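PDB 3WIW: glycosyl hydrolase family 88 from Pedobacter heparinus, which removes the unsaturated glucuronyl residue from oligosaccharides of the kind left by polysaccharide lyases, with a specificity for heparin. Local coordinates for residues Q42-A46 with G350-I356; Y50-N55 with V65-P70; T256-K260 with D318-Q322. Numbering follows the deposited sequence.

Contact 1 (Q42-A46 with G350-I356); sequences QLTRA and GENQFFI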
loop_
_atom_site.group_PDB
_atom_site.type_symbol
_atom_site.label_atom_id
_atom_site.label_comp_id
_atom_site.label_asym_id
_atom_site.label_seq_id
_atom_site.Cartn_x
_atom_site.Cartn_y
_atom_site.Cartn_z
ATOM N N GLN A 42 13.843 -11.257 -10.610
ATOM C CA GLN A 42 14.128 -9.873 -10.248
ATOM C C GLN A 42 14.495 -9.766 -8.769
ATOM O O GLN A 42 15.510 -9.147 -8.417
ATOM C CB GLN A 42 12.929 -8.979 -10.579
ATOM C CG GLN A 42 12.664 -8.805 -12.091
ATOM C CD GLN A 42 13.798 -8.085 -12.822
ATOM O OE1 GLN A 42 14.859 -8.657 -13.055
ATOM N NE2 GLN A 42 13.578 -6.810 -13.167
ATOM N N LEU A 43 13.684 -10.385 -7.907
ATOM C CA LEU A 43 13.910 -10.340 -6.474
ATOM C C LEU A 43 15.214 -11.027 -6.106
ATOM O O LEU A 43 15.930 -10.564 -5.218
ATOM C CB LEU A 43 12.751 -11.004 -5.732
ATOM C CG LEU A 43 11.448 -10.210 -5.755
ATOM C CD1 LEU A 43 10.327 -11.037 -5.121
ATOM C CD2 LEU A 43 11.594 -8.833 -5.071
ATOM N N THR A 44 15.523 -12.135 -6.772
ATOM C CA THR A 44 16.768 -12.846 -6.511
ATOM C C THR A 44 17.965 -11.937 -6.793
ATOM O O THR A 44 18.880 -11.815 -5.968
ATOM C CB THR A 44 16.862 -14.123 -7.357
ATOM O OG1 THR A 44 15.765 -14.979 -7.028
ATOM C CG2 THR A 44 18.186 -14.860 -7.138
ATOM N N ARG A 45 17.939 -11.268 -7.940
ATOM C CA ARG A 45 19.021 -10.369 -8.306
ATOM C C ARG A 45 19.053 -9.137 -7.393
ATOM O O ARG A 45 20.131 -8.682 -7.004
ATOM C CB ARG A 45 18.863 -9.918 -9.761
ATOM C CG ARG A 45 18.916 -11.027 -10.810
ATOM C CD ARG A 45 20.281 -11.656 -10.934
ATOM N NE ARG A 45 21.388 -10.728 -11.206
ATOM C CZ ARG A 45 21.742 -10.248 -12.401
ATOM N NH1 ARG A 45 21.062 -10.537 -13.508
ATOM N NH2 ARG A 45 22.795 -9.444 -12.491
ATOM N N ALA A 46 17.886 -8.571 -7.079
ATOM C CA ALA A 46 17.833 -7.415 -6.183
ATOM C C ALA A 46 18.469 -7.729 -4.825
ATOM O O ALA A 46 19.276 -6.949 -4.301
ATOM C CB ALA A 46 16.404 -6.954 -6.000
ATOM N N GLY A 350 16.319 -9.040 -15.346
ATOM C CA GLY A 350 17.615 -8.405 -15.359
ATOM C C GLY A 350 17.611 -6.918 -15.634
ATOM O O GLY A 350 18.641 -6.253 -15.449
ATOM N N GLU A 351 16.465 -6.387 -16.054
ATOM C CA GLU A 351 16.348 -4.958 -16.374
ATOM C C GLU A 351 15.697 -4.130 -15.279
ATOM O O GLU A 351 15.346 -4.662 -14.232
ATOM C CB GLU A 351 15.588 -4.797 -17.693
ATOM C CG GLU A 351 16.279 -5.599 -18.808
ATOM C CD GLU A 351 15.775 -5.285 -20.199
ATOM O OE1 GLU A 351 14.808 -4.497 -20.325
ATOM O OE2 GLU A 351 16.353 -5.827 -21.169
ATOM N N ASN A 352 15.547 -2.828 -15.502
ATOM C CA ASN A 352 14.760 -1.987 -14.593
ATOM C C ASN A 352 15.362 -1.918 -13.176
ATOM O O ASN A 352 14.638 -1.728 -12.199
ATOM C CB ASN A 352 13.313 -2.528 -14.541
ATOM C CG ASN A 352 12.279 -1.504 -14.092
ATOM O OD1 ASN A 352 12.375 -0.322 -14.411
ATOM N ND2 ASN A 352 11.267 -1.969 -13.358
ATOM N N GLN A 353 16.686 -2.073 -13.066
ATOM C CA GLN A 353 17.354 -2.096 -11.771
ATOM C C GLN A 353 16.750 -3.138 -10.816
ATOM O O GLN A 353 16.792 -2.993 -9.585
ATOM C CB GLN A 353 17.414 -0.689 -11.156
ATOM C CG GLN A 353 18.202 0.320 -12.022
ATOM C CD GLN A 353 19.728 0.129 -11.932
ATOM O OE1 GLN A 353 20.216 -0.972 -11.708
ATOM N NE2 GLN A 353 20.473 1.222 -12.062
ATOM N N PHE A 354 16.232 -4.214 -11.410
ATOM C CA PHE A 354 15.644 -5.358 -10.712
ATOM C C PHE A 354 14.301 -5.079 -10.035
ATOM O O PHE A 354 13.784 -5.940 -9.309
ATOM C CB PHE A 354 16.628 -6.002 -9.723
ATOM C CG PHE A 354 17.972 -6.309 -10.321
ATOM C CD1 PHE A 354 18.081 -7.004 -11.526
ATOM C CD2 PHE A 354 19.143 -5.887 -9.690
ATOM C CE1 PHE A 354 19.333 -7.273 -12.069
ATOM C CE2 PHE A 354 20.389 -6.160 -10.226
ATOM C CZ PHE A 354 20.479 -6.848 -11.418
ATOM N N PHE A 355 13.718 -3.905 -10.278
ATOM C CA PHE A 355 12.333 -3.699 -9.898
ATOM C C PHE A 355 11.417 -4.503 -10.811
ATOM O O PHE A 355 11.744 -4.762 -11.969
ATOM C CB PHE A 355 11.949 -2.232 -9.983
ATOM C CG PHE A 355 12.604 -1.369 -8.949
ATOM C CD1 PHE A 355 12.070 -1.269 -7.672
ATOM C CD2 PHE A 355 13.756 -0.648 -9.242
ATOM C CE1 PHE A 355 12.663 -0.453 -6.694
ATOM C CE2 PHE A 355 14.352 0.169 -8.289
ATOM C CZ PHE A 355 13.812 0.271 -7.005
ATOM N N ILE A 356 10.243 -4.844 -10.312
ATOM C CA ILE A 356 9.327 -5.719 -11.039
ATOM C C ILE A 356 8.450 -4.939 -12.040
ATOM O O ILE A 356 8.361 -5.317 -13.192
ATOM C CB ILE A 356 8.463 -6.516 -10.052
ATOM C CG1 ILE A 356 9.359 -7.430 -9.182
ATOM C CG2 ILE A 356 7.413 -7.329 -10.789
ATOM C CD1 ILE A 356 8.679 -8.055 -7.985
#
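Phe354 lays one face of its ring on the aliphatic root of Arg45: Arg45 CB stands 3.5 Å from the ring centroid and 14° off the ring normal, a CH-pi contact. The Arg45 side chain then runs on so that Phe354 CZ lies over one face of its guanidinium, while Ala46 CB packs on Phe354 CB at 3.8 Å. Beside the ring, Gln42 reaches into the loop. Gln42 OE1 accepts from Gly350 N at 2.7 Å, and Gln42 NE2 donates to Glu351 O and to Phe355 O, both at 3.0 Å. Phi is positive at Asn352, Gln353 and Phe354, a tight backbone path in which Phe354 N bonds to Glu351 O (3.0 Å) and Phe355 N to Asn352 O (3.0 Å); Gln42 NE2 thus binds carbonyls before and after the bend. Deeper in, Leu43 CG meets Ile356 CD1 at 4.2 Å, where Leu382 of helix 375-392 touches both side chains. The contact therefore joins the first helix of the barrel, 30-49, to the loop that precedes its last. Every cross-segment hydrogen bond pairs the buried Gln42 amide with loop backbone, so the loop is recognised by its main-chain path.

Contact 2 (Y50-N55 with V65-P70); sequences YTPGMN and VRLAPP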
loop_
_atom_site.group_PDB
_atom_site.type_symbol
_atom_site.label_atom_id
_atom_site.label_comp_id
_atom_site.label_asym_id
_atom_site.label_seq_id
_atom_site.Cartn_x
_atom_site.Cartn_y
_atom_site.Cartn_z
ATOM N N TYR A 50 21.510 -5.228 -3.661
ATOM C CA TYR A 50 21.325 -4.215 -2.629
ATOM C C TYR A 50 21.775 -4.712 -1.258
ATOM O O TYR A 50 21.972 -5.921 -1.046
ATOM C CB TYR A 50 19.855 -3.713 -2.625
ATOM C CG TYR A 50 19.459 -3.233 -4.000
ATOM C CD1 TYR A 50 20.077 -2.126 -4.554
ATOM C CD2 TYR A 50 18.521 -3.919 -4.771
ATOM C CE1 TYR A 50 19.783 -1.701 -5.830
ATOM C CE2 TYR A 50 18.214 -3.501 -6.080
ATOM C CZ TYR A 50 18.858 -2.389 -6.591
ATOM O OH TYR A 50 18.598 -1.962 -7.875
ATOM N N THR A 51 21.962 -3.774 -0.343
ATOM C CA THR A 51 22.459 -4.067 0.998
ATOM C C THR A 51 21.333 -3.891 2.020
ATOM O O THR A 51 20.650 -2.856 2.034
ATOM C CB THR A 51 23.587 -3.095 1.346
ATOM O OG1 THR A 51 24.617 -3.175 0.347
ATOM C CG2 THR A 51 24.182 -3.442 2.702
ATOM N N PRO A 52 21.147 -4.891 2.903
ATOM C CA PRO A 52 20.119 -4.748 3.945
ATOM C C PRO A 52 20.300 -3.441 4.717
ATOM O O PRO A 52 21.425 -3.057 5.072
ATOM C CB PRO A 52 20.339 -5.982 4.837
ATOM C CG PRO A 52 20.877 -7.006 3.857
ATOM C CD PRO A 52 21.781 -6.229 2.917
ATOM N N GLY A 53 19.187 -2.738 4.921
ATOM C CA GLY A 53 19.204 -1.444 5.587
ATOM C C GLY A 53 19.285 -0.259 4.630
ATOM O O GLY A 53 19.180 0.895 5.058
ATOM N N MET A 54 19.490 -0.541 3.340
ATOM C CA MET A 54 19.503 0.481 2.300
ATOM C C MET A 54 18.684 -0.065 1.133
ATOM O O MET A 54 19.212 -0.484 0.112
ATOM C CB MET A 54 20.943 0.797 1.881
ATOM C CG MET A 54 21.742 1.537 2.948
ATOM S SD MET A 54 21.072 3.177 3.303
ATOM C CE MET A 54 21.809 4.165 2.010
ATOM N N ASN A 55 17.374 -0.057 1.303
ATOM C CA ASN A 55 16.498 -0.772 0.392
ATOM C C ASN A 55 16.259 -0.040 -0.915
ATOM O O ASN A 55 16.220 1.187 -0.946
ATOM C CB ASN A 55 15.182 -1.053 1.100
ATOM C CG ASN A 55 15.379 -1.969 2.272
ATOM O OD1 ASN A 55 15.764 -3.125 2.087
ATOM N ND2 ASN A 55 15.210 -1.452 3.479
ATOM N N VAL A 65 19.937 4.210 -8.696
ATOM C CA VAL A 65 18.866 3.771 -7.811
ATOM C C VAL A 65 18.799 4.636 -6.556
ATOM O O VAL A 65 19.817 4.857 -5.881
ATOM C CB VAL A 65 19.048 2.303 -7.416
ATOM C CG1 VAL A 65 17.939 1.877 -6.471
ATOM C CG2 VAL A 65 19.059 1.421 -8.649
ATOM N N ARG A 66 17.614 5.164 -6.270
ATOM C CA ARG A 66 17.361 5.841 -4.998
ATOM C C ARG A 66 17.135 4.785 -3.940
ATOM O O ARG A 66 16.313 3.886 -4.121
ATOM C CB ARG A 66 16.137 6.746 -5.092
ATOM C CG ARG A 66 15.783 7.408 -3.784
ATOM C CD ARG A 66 14.673 8.429 -3.953
ATOM N NE ARG A 66 14.275 8.972 -2.658
ATOM C CZ ARG A 66 13.405 9.960 -2.499
ATOM N NH1 ARG A 66 13.101 10.384 -1.283
ATOM N NH2 ARG A 66 12.861 10.537 -3.558
ATOM N N LEU A 67 17.866 4.898 -2.834
ATOM C CA LEU A 67 17.801 3.931 -1.741
ATOM C C LEU A 67 17.019 4.478 -0.542
ATOM O O LEU A 67 16.981 5.698 -0.313
ATOM C CB LEU A 67 19.221 3.517 -1.294
ATOM C CG LEU A 67 20.119 2.949 -2.397
ATOM C CD1 LEU A 67 21.529 2.752 -1.897
ATOM C CD2 LEU A 67 19.526 1.642 -2.912
ATOM N N ALA A 68 16.409 3.566 0.214
ATOM C CA ALA A 68 15.564 3.895 1.355
ATOM C C ALA A 68 16.217 3.355 2.631
ATOM O O ALA A 68 16.105 2.169 2.942
ATOM C CB ALA A 68 14.195 3.279 1.175
ATOM N N PRO A 69 16.906 4.220 3.384
ATOM C CA PRO A 69 17.423 3.820 4.703
ATOM C C PRO A 69 16.262 3.620 5.710
ATOM O O PRO A 69 15.094 3.836 5.379
ATOM C CB PRO A 69 18.312 5.013 5.093
ATOM C CG PRO A 69 17.637 6.179 4.437
ATOM C CD PRO A 69 17.128 5.654 3.106
ATOM N N PRO A 70 16.574 3.226 6.955
ATOM C CA PRO A 70 15.481 2.843 7.866
ATOM C C PRO A 70 14.492 3.954 8.209
ATOM O O PRO A 70 13.360 3.652 8.562
ATOM C CB PRO A 70 16.227 2.340 9.106
ATOM C CG PRO A 70 17.539 1.798 8.533
ATOM C CD PRO A 70 17.895 2.807 7.474
#
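Leu67 is the main bump here: its CD2 fits a hollow framed by the Tyr50 ring (4.1 Å to Tyr50 CD1) and the Met54 carbonyl (3.7 Å to Met54 O). Next to it Val65 packs on the hydroxyl end of the same ring, with Val65 CG1 4.1 Å from Tyr50 CE1 and Val65 CG2 3.5 Å from Tyr50 OH, which hydrogen-bonds to Gln353 O. Met54 curls over the strand's end: Met54 SD sits 3.8 Å from Pro69 CB, and Met54 CE comes to 4.2 Å from Leu67 CD1. The type II turn from Thr51 to Met54 presents Gly53 O to the diproline, 3.3 Å from Pro70 CD and in a CA-H...O contact with Pro69 CA at 3.4 Å. Asn55 and Ala68, at the open end of the hairpin of strands 55-59 and 65-68, form a hydrogen-bonded antiparallel pair (Asn55 N to Ala68 O 3.0 Å, Ala68 N to Asn55 O 2.7 Å), with both side chains on one face; that of Asn55 packs on Phe78 and Pro79 of helix 77-89. Pro70 has no amide hydrogen to give Gly53 O; its CD lies there instead, and the ladder does not continue past Asn55-Ala68.

Contact 3 (T256-K260 with D318-Q322); sequences TMSYK and DLSTQ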
loop_
_atom_site.group_PDB
_atom_site.type_symbol
_atom_site.label_atom_id
_atom_site.label_comp_id
_atom_site.label_asym_id
_atom_site.label_seq_id
_atom_site.Cartn_x
_atom_site.Cartn_y
_atom_site.Cartn_z
ATOM N N THR A 256 -11.605 -1.945 2.594
ATOM C CA THR A 256 -11.646 -3.380 2.353
ATOM C C THR A 256 -10.937 -4.121 3.497
ATOM O O THR A 256 -11.480 -5.069 4.081
ATOM C CB THR A 256 -11.028 -3.699 0.983
ATOM O OG1 THR A 256 -11.785 -3.022 -0.033
ATOM C CG2 THR A 256 -11.054 -5.184 0.743
ATOM N N MET A 257 -9.738 -3.653 3.840
ATOM C CA MET A 257 -8.952 -4.233 4.925
ATOM C C MET A 257 -9.624 -3.986 6.283
ATOM O O MET A 257 -9.648 -4.883 7.142
ATOM C CB MET A 257 -7.516 -3.697 4.853
ATOM C CG MET A 257 -6.628 -4.017 6.047
ATOM S SD MET A 257 -6.823 -2.880 7.458
ATOM C CE MET A 257 -6.262 -1.353 6.699
ATOM N N SER A 258 -10.190 -2.795 6.513
ATOM C CA SER A 258 -10.864 -2.543 7.797
ATOM C C SER A 258 -12.066 -3.455 7.948
ATOM O O SER A 258 -12.339 -3.912 9.053
ATOM C CB SER A 258 -11.310 -1.092 7.908
ATOM O OG SER A 258 -10.197 -0.230 8.121
ATOM N N TYR A 259 -12.806 -3.713 6.859
ATOM C CA TYR A 259 -13.871 -4.710 6.919
ATOM C C TYR A 259 -13.326 -6.091 7.290
ATOM O O TYR A 259 -13.855 -6.765 8.178
ATOM C CB TYR A 259 -14.713 -4.773 5.642
ATOM C CG TYR A 259 -15.789 -5.838 5.774
ATOM C CD1 TYR A 259 -16.882 -5.655 6.621
ATOM C CD2 TYR A 259 -15.673 -7.056 5.115
ATOM C CE1 TYR A 259 -17.849 -6.629 6.753
ATOM C CE2 TYR A 259 -16.646 -8.039 5.235
ATOM C CZ TYR A 259 -17.727 -7.821 6.060
ATOM O OH TYR A 259 -18.690 -8.790 6.184
ATOM N N LYS A 260 -12.268 -6.514 6.614
ATOM C CA LYS A 260 -11.683 -7.830 6.853
ATOM C C LYS A 260 -11.318 -8.001 8.330
ATOM O O LYS A 260 -11.559 -9.059 8.919
ATOM C CB LYS A 260 -10.445 -7.986 5.977
ATOM C CG LYS A 260 -9.747 -9.333 6.026
ATOM C CD LYS A 260 -8.591 -9.232 5.013
ATOM C CE LYS A 260 -7.930 -10.538 4.647
ATOM N NZ LYS A 260 -6.832 -10.211 3.686
ATOM N N ASP A 318 -9.607 -8.794 -2.643
ATOM C CA ASP A 318 -10.188 -9.068 -1.331
ATOM C C ASP A 318 -11.665 -8.667 -1.285
ATOM O O ASP A 318 -12.475 -9.380 -0.711
ATOM C CB ASP A 318 -9.408 -8.400 -0.205
ATOM C CG ASP A 318 -8.385 -9.333 0.427
ATOM O OD1 ASP A 318 -7.976 -10.343 -0.209
ATOM O OD2 ASP A 318 -7.971 -9.035 1.554
ATOM N N LEU A 319 -12.030 -7.543 -1.902
ATOM C CA LEU A 319 -13.424 -7.118 -1.876
ATOM C C LEU A 319 -14.303 -8.172 -2.537
ATOM O O LEU A 319 -15.414 -8.460 -2.059
ATOM C CB LEU A 319 -13.577 -5.772 -2.577
ATOM C CG LEU A 319 -14.948 -5.110 -2.466
ATOM C CD1 LEU A 319 -15.325 -4.827 -1.019
ATOM C CD2 LEU A 319 -14.999 -3.825 -3.301
ATOM N N SER A 320 -13.800 -8.754 -3.635
ATOM C CA SER A 320 -14.563 -9.760 -4.375
ATOM C C SER A 320 -14.942 -10.977 -3.508
ATOM O O SER A 320 -15.967 -11.638 -3.762
ATOM C CB SER A 320 -13.818 -10.199 -5.642
ATOM O OG SER A 320 -12.814 -11.161 -5.378
ATOM N N THR A 321 -14.145 -11.267 -2.475
ATOM C CA THR A 321 -14.410 -12.428 -1.620
ATOM C C THR A 321 -15.296 -12.089 -0.431
ATOM O O THR A 321 -15.775 -12.989 0.271
ATOM C CB THR A 321 -13.104 -13.063 -1.094
ATOM O OG1 THR A 321 -12.479 -12.175 -0.152
ATOM C CG2 THR A 321 -12.155 -13.357 -2.255
ATOM N N GLN A 322 -15.492 -10.795 -0.180
ATOM C CA GLN A 322 -16.221 -10.326 1.003
ATOM C C GLN A 322 -17.681 -10.015 0.709
ATOM O O GLN A 322 -18.541 -10.153 1.578
ATOM C CB GLN A 322 -15.565 -9.065 1.567
ATOM C CG GLN A 322 -14.154 -9.243 2.044
ATOM C CD GLN A 322 -13.460 -7.913 2.225
ATOM O OE1 GLN A 322 -13.892 -6.886 1.693
ATOM N NE2 GLN A 322 -12.382 -7.921 2.961
HETATM O O HOH W 1 -18.044 -11.121 4.063
HETATM O O HOH W 2 -6.495 -12.120 1.323
#
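Lys260 and Asp318 form the strongest link, a salt bridge with Lys260 NZ 2.7 Å from Asp318 OD2. A water doubles it, accepting from Lys260 NZ at 3.1 Å and donating to Asp318 OD1 at 2.8 Å, so both carboxylate oxygens are tied to the ammonium. The lysine is fully extended to span the gap between the helices. Next comes Gln322, whose NE2 donates to Thr256 O at 3.2 Å; that carbonyl already takes the helical bond from Lys260 N (3.0 Å), so the glutamine adds a second donor to it. A second water bridges Tyr259 OH (3.2 Å) and Gln322 O, to which it donates at 2.7 Å.

Around these bonds the packing is close. Gln322 lies between Thr256, Tyr259 and Lys260: its CD meets the edge of the Tyr259 ring, 3.7 Å from Tyr259 CD2, and its NE2 is 3.6 Å from Lys260 CB. Gln322 OE1, 3.4 Å from Thr256 CG2, is buried without a polar partner. The same Thr256 methyl, CG2, wedges against Asp318 CB at 3.7 Å and Leu319 N at 3.7 Å, while its hydroxyl turns back to Leu252 O.

The segment axes approach to 10.1 Å and cross at 45°, running in broadly the same direction. That fits corresponding helices of successive hairpins in an alpha6/alpha6 barrel. Helix 265-279 touches Thr256 and Tyr259, helix 327-340 covers Leu319, and helix 375-392 brings Arg387 against Lys260.

In the fold
Contacts 1 and 2 are neighbours, their centres 14 Å apart: Gln353 O of the 350-356 loop lies 2.7 Å from Tyr50 OH, a probable hydrogen bond, and Gln353 CD packs on Val65 CG2 at 3.6 Å. Along the chain, contact 1 brackets both others. Contact 3 is centred 31 Å from contact 1 and 32 Å from contact 2, across the chain's centre from the latter. Contact 1 lies away from the predicted active site, and neither of the others touches it: the Ala68 side chain is about 11 Å from that of Asp116, the predicted nucleophile, and the Thr256 side chain about 11 Å from that of Trp250, predicted to bind substrate. Arg66's side chain is about 7 Å from a bound HEPES molecule.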